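Local coordinates for protein glycoside hydrolase YxiA (PDB 3LV4) that is a family 43 glycoside hydrolase that probably cleaves internal alpha-1,5 linkages of arabinan and binds calcium, at residues 69-74 and 93-98; 103-108 and 121-126; 30-35 and 54-59. All coordinates share one frame; numbering follows the deposited sequence.

In the fold
All three contacts lie in the family 43 catalytic part, a five-bladed beta-propeller. Contacts 1 and 2 share one antiparallel blade: their centres are 10 Å apart, neighbouring strands join Y93 O to G106 N (2.8 Å), and W70 NE1 reaches S126 O (3.2 Å). Contact 3 belongs to the preceding blade; its centre is 15 Å from that of contact 1 and 17 Å from that of contact 2, and it touches neither. Of the predicted active-site residues, the proton donor E201 is about 9 Å from C96, the pKa-modulating D148 about 8 Å from C96 and L105, and the proton acceptor D15 about 11 Å from L32, between side chains. A calcium ion lies about 10 Å from the L105 side chain.

Contact 1 of 3, residues 69-74 and 93-98; sequences EWAESD and YNACRG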
loop_
_atom_site.group_PDB
_atom_site.type_symbol
_atom_site.label_atom_id
_atom_site.label_comp_id
_atom_site.label_asym_id
_atom_site.label_seq_id
_atom_site.Cartn_x
_atom_site.Cartn_y
_atom_site.Cartn_z
ATOM N N GLU A 69 -26.566 2.123 -8.944
ATOM C CA GLU A 69 -27.893 2.042 -8.337
ATOM C C GLU A 69 -27.869 1.357 -6.978
ATOM O O GLU A 69 -28.561 1.791 -6.053
ATOM C CB GLU A 69 -28.876 1.308 -9.249
ATOM C CG GLU A 69 -29.202 2.047 -10.540
ATOM C CD GLU A 69 -30.069 1.213 -11.476
ATOM O OE1 GLU A 69 -30.487 0.103 -11.071
ATOM O OE2 GLU A 69 -30.324 1.669 -12.613
ATOM N N TRP A 70 -27.094 0.280 -6.865
ATOM C CA TRP A 70 -26.984 -0.437 -5.601
ATOM C C TRP A 70 -26.266 0.399 -4.556
ATOM O O TRP A 70 -26.716 0.510 -3.407
ATOM C CB TRP A 70 -26.243 -1.772 -5.764
ATOM C CG TRP A 70 -26.069 -2.457 -4.438
ATOM C CD1 TRP A 70 -24.972 -2.400 -3.615
ATOM C CD2 TRP A 70 -27.039 -3.265 -3.756
ATOM N NE1 TRP A 70 -25.199 -3.139 -2.479
ATOM C CE2 TRP A 70 -26.456 -3.677 -2.537
ATOM C CE3 TRP A 70 -28.336 -3.693 -4.063
ATOM C CZ2 TRP A 70 -27.129 -4.497 -1.625
ATOM C CZ3 TRP A 70 -29.005 -4.512 -3.150
ATOM C CH2 TRP A 70 -28.398 -4.902 -1.950
ATOM N N ALA A 71 -25.142 0.982 -4.957
ATOM C CA ALA A 71 -24.303 1.742 -4.029
ATOM C C ALA A 71 -24.868 3.132 -3.735
ATOM O O ALA A 71 -24.468 3.775 -2.770
ATOM C CB ALA A 71 -22.878 1.852 -4.564
ATOM N N GLU A 72 -25.794 3.594 -4.575
ATOM C CA GLU A 72 -26.384 4.921 -4.404
ATOM C C GLU A 72 -25.279 5.979 -4.386
ATOM O O GLU A 72 -25.242 6.884 -3.547
ATOM C CB GLU A 72 -27.276 4.960 -3.154
ATOM C CG GLU A 72 -28.367 3.912 -3.240
ATOM C CD GLU A 72 -29.202 3.775 -1.985
ATOM O OE1 GLU A 72 -28.986 4.513 -0.994
ATOM O OE2 GLU A 72 -30.095 2.907 -2.002
ATOM N N SER A 73 -24.378 5.844 -5.350
ATOM C CA SER A 73 -23.232 6.730 -5.485
ATOM C C SER A 73 -23.065 7.096 -6.952
ATOM O O SER A 73 -23.546 6.383 -7.833
ATOM C CB SER A 73 -21.968 6.019 -4.990
ATOM O OG SER A 73 -20.814 6.785 -5.281
ATOM N N ASP A 74 -22.379 8.197 -7.222
ATOM C CA ASP A 74 -22.096 8.563 -8.601
ATOM C C ASP A 74 -20.607 8.441 -8.900
ATOM O O ASP A 74 -20.112 8.982 -9.894
ATOM C CB ASP A 74 -22.597 9.976 -8.918
ATOM C CG ASP A 74 -21.849 11.051 -8.154
ATOM O OD1 ASP A 74 -21.038 10.712 -7.265
ATOM O OD2 ASP A 74 -22.072 12.247 -8.449
ATOM N N TYR A 93 -14.072 -3.573 -10.314
ATOM C CA TYR A 93 -14.563 -2.245 -9.984
ATOM C C TYR A 93 -15.549 -2.333 -8.830
ATOM O O TYR A 93 -16.121 -3.397 -8.563
ATOM C CB TYR A 93 -15.234 -1.605 -11.207
ATOM C CG TYR A 93 -16.495 -2.324 -11.629
ATOM C CD1 TYR A 93 -17.685 -2.140 -10.935
ATOM C CD2 TYR A 93 -16.493 -3.201 -12.705
ATOM C CE1 TYR A 93 -18.844 -2.805 -11.304
ATOM C CE2 TYR A 93 -17.652 -3.862 -13.096
ATOM C CZ TYR A 93 -18.823 -3.667 -12.384
ATOM O OH TYR A 93 -19.973 -4.326 -12.758
ATOM N N ASN A 94 -15.760 -1.211 -8.151
ATOM C CA ASN A 94 -16.665 -1.192 -7.012
ATOM C C ASN A 94 -17.137 0.219 -6.697
ATOM O O ASN A 94 -16.461 1.206 -7.011
ATOM C CB ASN A 94 -15.987 -1.828 -5.789
ATOM C CG ASN A 94 -14.636 -1.202 -5.476
ATOM O OD1 ASN A 94 -13.593 -1.633 -5.981
ATOM N ND2 ASN A 94 -14.649 -0.186 -4.645
ATOM N N ALA A 95 -18.317 0.315 -6.099
ATOM C CA ALA A 95 -18.833 1.592 -5.634
ATOM C C ALA A 95 -19.393 1.393 -4.234
ATOM O O ALA A 95 -19.813 0.289 -3.879
ATOM C CB ALA A 95 -19.906 2.120 -6.568
ATOM N N CYS A 96 -19.385 2.458 -3.446
ATOM C CA CYS A 96 -19.867 2.409 -2.072
ATOM C C CYS A 96 -20.609 3.700 -1.736
ATOM O O CYS A 96 -20.172 4.786 -2.109
ATOM C CB CYS A 96 -18.688 2.214 -1.112
ATOM S SG CYS A 96 -19.138 2.281 0.640
ATOM N N ARG A 97 -21.738 3.582 -1.040
ATOM C CA ARG A 97 -22.526 4.759 -0.681
ATOM C C ARG A 97 -21.716 5.790 0.096
ATOM O O ARG A 97 -21.950 6.992 -0.030
ATOM C CB ARG A 97 -23.780 4.371 0.107
ATOM C CG ARG A 97 -24.783 5.514 0.212
ATOM C CD ARG A 97 -26.152 5.017 0.644
ATOM N NE ARG A 97 -26.086 4.283 1.903
ATOM C CZ ARG A 97 -27.009 3.420 2.316
ATOM N NH1 ARG A 97 -28.077 3.176 1.563
ATOM N NH2 ARG A 97 -26.863 2.796 3.477
ATOM N N GLY A 98 -20.779 5.316 0.910
ATOM C CA GLY A 98 -19.854 6.195 1.603
ATOM C C GLY A 98 -20.115 6.351 3.088
ATOM O O GLY A 98 -19.179 6.551 3.864
HETATM O O HOH W 1 -23.221 8.268 -2.201
HETATM O O HOH W 2 -19.222 7.248 -2.808
#
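R97 NH1 donates to E72 OE1 at 3.0 Å in a fairly straight bond (163° at the hydrogen), and the pair forms a salt bridge. The oxygen lies in the guanidinium plane, at its edge, but NH1 stands above the carboxylate plane, 53° out of it. With the two planes turned well apart, this is a grip through one oxygen rather than a two-pronged pairing. The side chains run alongside each other, pointing the same way; E72 is extended beyond CG, while R97 bends at chi3 (56°), which swings its NE and guanidinium round so that NH1 meets OE1. D99 at NE and S100 at NH2 hold the rest of the guanidinium, so its rotation is set from three directions.

Next to the bridge A71 packs on the strand: its methyl meets A95 CB at 3.6 Å. E72 then leaves the helix with positive phi, and the chain turns to run past the strand end.

Two waters stitch this side together. One donates to both E72 O and R97 O, at 2.8 Å each. The other donates to C96 O at 2.7 Å and is bonded to S73 OG, which also accepts the backbone N-H of T75; S73 CB itself packs against C96 O at 3.6 Å. The contact thus ties the C-terminal end of helix 65-71 to the outgoing end of strand 89-96, the second strand of a four-stranded antiparallel blade in the five-bladed beta-propeller of family 43 glycoside hydrolases.

Contact 2 of 3, residues 103-108 and 121-126; sequences SALGLA and GIFLKS
A classic beta bulge interrupts the hairpin of strands 103-110 and 118-126, the third and fourth strands of a propeller blade: F123 and L124 stand across from the single L105. L105 O accepts two backbone N-H groups, from F123 at 2.9 Å and from L124 at 3.3 Å, both in its carbonyl plane. L105 N donates to L124 O. From there the regular register runs through A104 and K125 to S103 and S126. Beyond the bulge G106 sits opposite I122 with CA atoms only 3.8 Å apart; a CB on G106 would press against G121 O.

F123 has CG between its backbone N and carbonyl carbon (chi1 64°), which folds the ring back over the neighbouring strand. L105 O lies over one ring face, offset toward the rim, and F123 CZ touches L105 CD2 at 3.9 Å. M161 and P182 also pack on this ring. An alanine here would probably leave L105 CD2 without its aromatic cover and open a gap beside M161. L124 lies side by side with L105, its CD2 3.9 Å from L105 CD2. On the other sheet face, A104 CB meets I122 CD1 at 4.0 Å.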
loop_
_atom_site.group_PDB
_atom_site.type_symbol
_atom_site.label_atom_id
_atom_site.label_comp_id
_atom_site.label_asym_id
_atom_site.label_seq_id
_atom_site.Cartn_x
_atom_site.Cartn_y
_atom_site.Cartn_z
ATOM N N SER A 103 -22.364 -1.487 -0.869
ATOM C CA SER A 103 -21.426 -1.543 -1.986
ATOM C C SER A 103 -21.680 -2.717 -2.908
ATOM O O SER A 103 -22.276 -3.727 -2.515
ATOM C CB SER A 103 -19.982 -1.620 -1.472
ATOM O OG SER A 103 -19.727 -0.617 -0.509
ATOM N N ALA A 104 -21.224 -2.566 -4.143
ATOM C CA ALA A 104 -21.216 -3.656 -5.105
ATOM C C ALA A 104 -19.829 -3.764 -5.720
ATOM O O ALA A 104 -19.167 -2.749 -5.961
ATOM C CB ALA A 104 -22.279 -3.436 -6.194
ATOM N N LEU A 105 -19.394 -5.000 -5.955
ATOM C CA LEU A 105 -18.102 -5.272 -6.563
ATOM C C LEU A 105 -18.344 -6.101 -7.822
ATOM O O LEU A 105 -19.014 -7.139 -7.776
ATOM C CB LEU A 105 -17.215 -6.046 -5.572
ATOM C CG LEU A 105 -15.846 -6.562 -6.035
ATOM C CD1 LEU A 105 -14.863 -5.427 -6.195
ATOM C CD2 LEU A 105 -15.317 -7.576 -5.024
ATOM N N GLY A 106 -17.816 -5.644 -8.950
ATOM C CA GLY A 106 -18.052 -6.331 -10.207
ATOM C C GLY A 106 -16.815 -6.454 -11.064
ATOM O O GLY A 106 -15.736 -5.989 -10.683
ATOM N N LEU A 107 -16.983 -7.081 -12.229
ATOM C CA LEU A 107 -15.886 -7.338 -13.156
ATOM C C LEU A 107 -16.196 -6.733 -14.517
ATOM O O LEU A 107 -17.302 -6.883 -15.016
ATOM C CB LEU A 107 -15.681 -8.848 -13.307
ATOM C CG LEU A 107 -14.684 -9.306 -14.374
ATOM C CD1 LEU A 107 -13.257 -8.828 -14.011
ATOM C CD2 LEU A 107 -14.746 -10.831 -14.549
ATOM N N ALA A 108 -15.226 -6.028 -15.095
ATOM C CA ALA A 108 -15.318 -5.552 -16.471
ATOM C C ALA A 108 -14.026 -5.938 -17.178
ATOM O O ALA A 108 -12.990 -6.033 -16.541
ATOM C CB ALA A 108 -15.530 -4.045 -16.518
ATOM N N GLY A 121 -20.534 -8.139 -15.036
ATOM C CA GLY A 121 -21.495 -8.294 -13.956
ATOM C C GLY A 121 -20.966 -8.110 -12.543
ATOM O O GLY A 121 -19.767 -8.272 -12.273
ATOM N N ILE A 122 -21.888 -7.766 -11.642
ATOM C CA ILE A 122 -21.632 -7.715 -10.207
ATOM C C ILE A 122 -21.569 -9.127 -9.642
ATOM O O ILE A 122 -22.393 -9.975 -10.004
ATOM C CB ILE A 122 -22.778 -6.975 -9.490
ATOM C CG1 ILE A 122 -22.864 -5.515 -9.979
ATOM C CG2 ILE A 122 -22.622 -7.088 -7.966
ATOM C CD1 ILE A 122 -24.115 -4.768 -9.518
ATOM N N PHE A 123 -20.616 -9.388 -8.748
ATOM C CA PHE A 123 -20.506 -10.724 -8.150
ATOM C C PHE A 123 -20.422 -10.725 -6.620
ATOM O O PHE A 123 -20.455 -11.784 -6.003
ATOM C CB PHE A 123 -19.358 -11.550 -8.774
ATOM C CG PHE A 123 -17.980 -10.970 -8.551
ATOM C CD1 PHE A 123 -17.254 -11.288 -7.403
ATOM C CD2 PHE A 123 -17.409 -10.128 -9.488
ATOM C CE1 PHE A 123 -15.988 -10.772 -7.194
ATOM C CE2 PHE A 123 -16.130 -9.598 -9.290
ATOM C CZ PHE A 123 -15.418 -9.918 -8.149
ATOM N N LEU A 124 -20.331 -9.541 -6.014
ATOM C CA LEU A 124 -20.366 -9.426 -4.558
ATOM C C LEU A 124 -21.131 -8.160 -4.182
ATOM O O LEU A 124 -21.004 -7.139 -4.852
ATOM C CB LEU A 124 -18.940 -9.375 -3.991
ATOM C CG LEU A 124 -18.445 -10.365 -2.933
ATOM C CD1 LEU A 124 -18.884 -11.786 -3.178
ATOM C CD2 LEU A 124 -16.920 -10.277 -2.794
ATOM N N LYS A 125 -21.936 -8.237 -3.121
ATOM C CA LYS A 125 -22.614 -7.057 -2.589
ATOM C C LYS A 125 -22.492 -7.025 -1.077
ATOM O O LYS A 125 -22.390 -8.075 -0.442
ATOM C CB LYS A 125 -24.104 -7.061 -2.956
ATOM C CG LYS A 125 -24.423 -6.716 -4.403
ATOM C CD LYS A 125 -25.935 -6.843 -4.649
ATOM C CE LYS A 125 -26.347 -6.275 -5.994
ATOM N NZ LYS A 125 -27.774 -6.594 -6.302
ATOM N N SER A 126 -22.495 -5.819 -0.511
ATOM C CA SER A 126 -22.554 -5.651 0.936
ATOM C C SER A 126 -23.580 -4.577 1.267
ATOM O O SER A 126 -24.011 -3.819 0.382
ATOM C CB SER A 126 -21.179 -5.292 1.511
ATOM O OG SER A 126 -20.597 -4.182 0.858
#

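Contact 3 of 3, residues 30-35 and 54-59; sequences SHLASA and NPLIPN
L32, near the turn between strands 24-29 and 33-37 of a propeller blade, pushes its isobutyl group into the loop that follows the blade's last strand, 44-47. There N54 begins an Asx turn: its OD1 accepts the backbone N of L56 at 2.9 Å, in the carbonyl plane. The other end of the same amide reaches across, ND2 donating to L32 O at 3.0 Å with 165° at the hydrogen. L32 O lies close to the N54 amide plane, and CG of N54 is anti to its backbone N (chi1 -179°), which extends the amide toward L32. S49 O also accepts from ND2, and S47 OG bonds L32 O, so both ends of this buried bond have second partners and the amide is held against turning.

L32 crosses N54 obliquely, its CD2 lying 3.5 Å from N54 CG. The other methyl, CD1, meets L56 CD1 at 3.9 Å as the two leucines, running in opposite senses, pass alongside. I57 closes in on L32 from the loop, CG1 to CD2 at 4.0 Å, and V60 of the following helix packs on L32 as well. Beyond the leucines S34, whose OG is bonded to S47 OG, sits with that oxygen 3.6 Å from L56 CD1.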
loop_
_atom_site.group_PDB
_atom_site.type_symbol
_atom_site.label_atom_id
_atom_site.label_comp_id
_atom_site.label_asym_id
_atom_site.label_seq_id
_atom_site.Cartn_x
_atom_site.Cartn_y
_atom_site.Cartn_z
ATOM N N SER A 30 -9.254 5.180 -7.632
ATOM C CA SER A 30 -10.658 5.522 -7.436
ATOM C C SER A 30 -11.128 6.594 -8.426
ATOM O O SER A 30 -10.309 7.293 -9.044
ATOM C CB SER A 30 -10.894 5.967 -5.993
ATOM O OG SER A 30 -10.563 4.903 -5.105
ATOM N N HIS A 31 -12.446 6.702 -8.577
ATOM C CA HIS A 31 -13.067 7.692 -9.465
ATOM C C HIS A 31 -12.669 7.464 -10.915
ATOM O O HIS A 31 -12.625 8.403 -11.721
ATOM C CB HIS A 31 -12.720 9.109 -8.995
ATOM C CG HIS A 31 -12.950 9.302 -7.529
ATOM N ND1 HIS A 31 -11.938 9.597 -6.643
ATOM C CD2 HIS A 31 -14.074 9.170 -6.789
ATOM C CE1 HIS A 31 -12.437 9.675 -5.420
ATOM N NE2 HIS A 31 -13.730 9.420 -5.482
ATOM N N LEU A 32 -12.388 6.204 -11.238
ATOM C CA LEU A 32 -12.022 5.809 -12.599
ATOM C C LEU A 32 -10.845 6.653 -13.091
ATOM O O LEU A 32 -10.770 7.021 -14.271
ATOM C CB LEU A 32 -13.226 5.924 -13.544
ATOM C CG LEU A 32 -13.193 5.041 -14.802
ATOM C CD1 LEU A 32 -12.870 3.591 -14.447
ATOM C CD2 LEU A 32 -14.517 5.135 -15.596
ATOM N N ALA A 33 -9.937 6.963 -12.169
ATOM C CA ALA A 33 -8.726 7.721 -12.489
ATOM C C ALA A 33 -7.605 6.778 -12.912
ATOM O O ALA A 33 -7.547 5.634 -12.458
ATOM C CB ALA A 33 -8.280 8.547 -11.284
ATOM N N SER A 34 -6.702 7.265 -13.765
ATOM C CA SER A 34 -5.570 6.455 -14.204
ATOM C C SER A 34 -4.447 7.309 -14.775
ATOM O O SER A 34 -4.656 8.459 -15.178
ATOM C CB SER A 34 -6.008 5.418 -15.245
ATOM O OG SER A 34 -6.484 6.044 -16.427
ATOM N N ALA A 35 -3.250 6.736 -14.800
ATOM C CA ALA A 35 -2.064 7.435 -15.286
ATOM C C ALA A 35 -1.070 6.405 -15.765
ATOM O O ALA A 35 -1.187 5.226 -15.432
ATOM C CB ALA A 35 -1.452 8.284 -14.184
ATOM N N ASN A 54 -15.085 9.405 -20.155
ATOM C CA ASN A 54 -13.898 8.816 -19.539
ATOM C C ASN A 54 -13.385 7.683 -20.439
ATOM O O ASN A 54 -14.122 6.745 -20.735
ATOM C CB ASN A 54 -14.234 8.305 -18.136
ATOM C CG ASN A 54 -13.034 7.699 -17.430
ATOM O OD1 ASN A 54 -12.375 6.815 -17.965
ATOM N ND2 ASN A 54 -12.752 8.171 -16.218
ATOM N N PRO A 55 -12.124 7.772 -20.896
ATOM C CA PRO A 55 -11.654 6.825 -21.916
ATOM C C PRO A 55 -11.701 5.367 -21.464
ATOM O O PRO A 55 -11.860 4.477 -22.306
ATOM C CB PRO A 55 -10.203 7.261 -22.173
ATOM C CG PRO A 55 -9.848 8.151 -21.035
ATOM C CD PRO A 55 -11.109 8.780 -20.562
ATOM N N LEU A 56 -11.570 5.119 -20.163
ATOM C CA LEU A 56 -11.580 3.744 -19.661
ATOM C C LEU A 56 -12.961 3.115 -19.835
ATOM O O LEU A 56 -13.078 1.951 -20.207
ATOM C CB LEU A 56 -11.149 3.688 -18.190
ATOM C CG LEU A 56 -9.774 4.280 -17.857
ATOM C CD1 LEU A 56 -9.488 4.136 -16.370
ATOM C CD2 LEU A 56 -8.657 3.634 -18.686
ATOM N N ILE A 57 -14.001 3.891 -19.546
ATOM C CA ILE A 57 -15.382 3.461 -19.773
ATOM C C ILE A 57 -16.214 4.686 -20.149
ATOM O O ILE A 57 -16.814 5.325 -19.284
ATOM C CB ILE A 57 -16.013 2.815 -18.514
ATOM C CG1 ILE A 57 -15.041 1.847 -17.835
ATOM C CG2 ILE A 57 -17.309 2.082 -18.886
ATOM C CD1 ILE A 57 -15.624 1.181 -16.574
ATOM N N PRO A 58 -16.239 5.028 -21.445
ATOM C CA PRO A 58 -16.855 6.285 -21.896
ATOM C C PRO A 58 -18.354 6.387 -21.604
ATOM O O PRO A 58 -18.873 7.498 -21.492
ATOM C CB PRO A 58 -16.605 6.279 -23.410
ATOM C CG PRO A 58 -15.472 5.333 -23.621
ATOM C CD PRO A 58 -15.545 4.312 -22.530
ATOM N N ASN A 59 -19.035 5.248 -21.502
ATOM C CA ASN A 59 -20.457 5.215 -21.164
ATOM C C ASN A 59 -20.670 4.727 -19.736
ATOM O O ASN A 59 -21.676 4.071 -19.432
ATOM C CB ASN A 59 -21.201 4.284 -22.117
ATOM C CG ASN A 59 -20.791 2.833 -21.942
ATOM O OD1 ASN A 59 -19.624 2.528 -21.675
ATOM N ND2 ASN A 59 -21.746 1.929 -22.096
#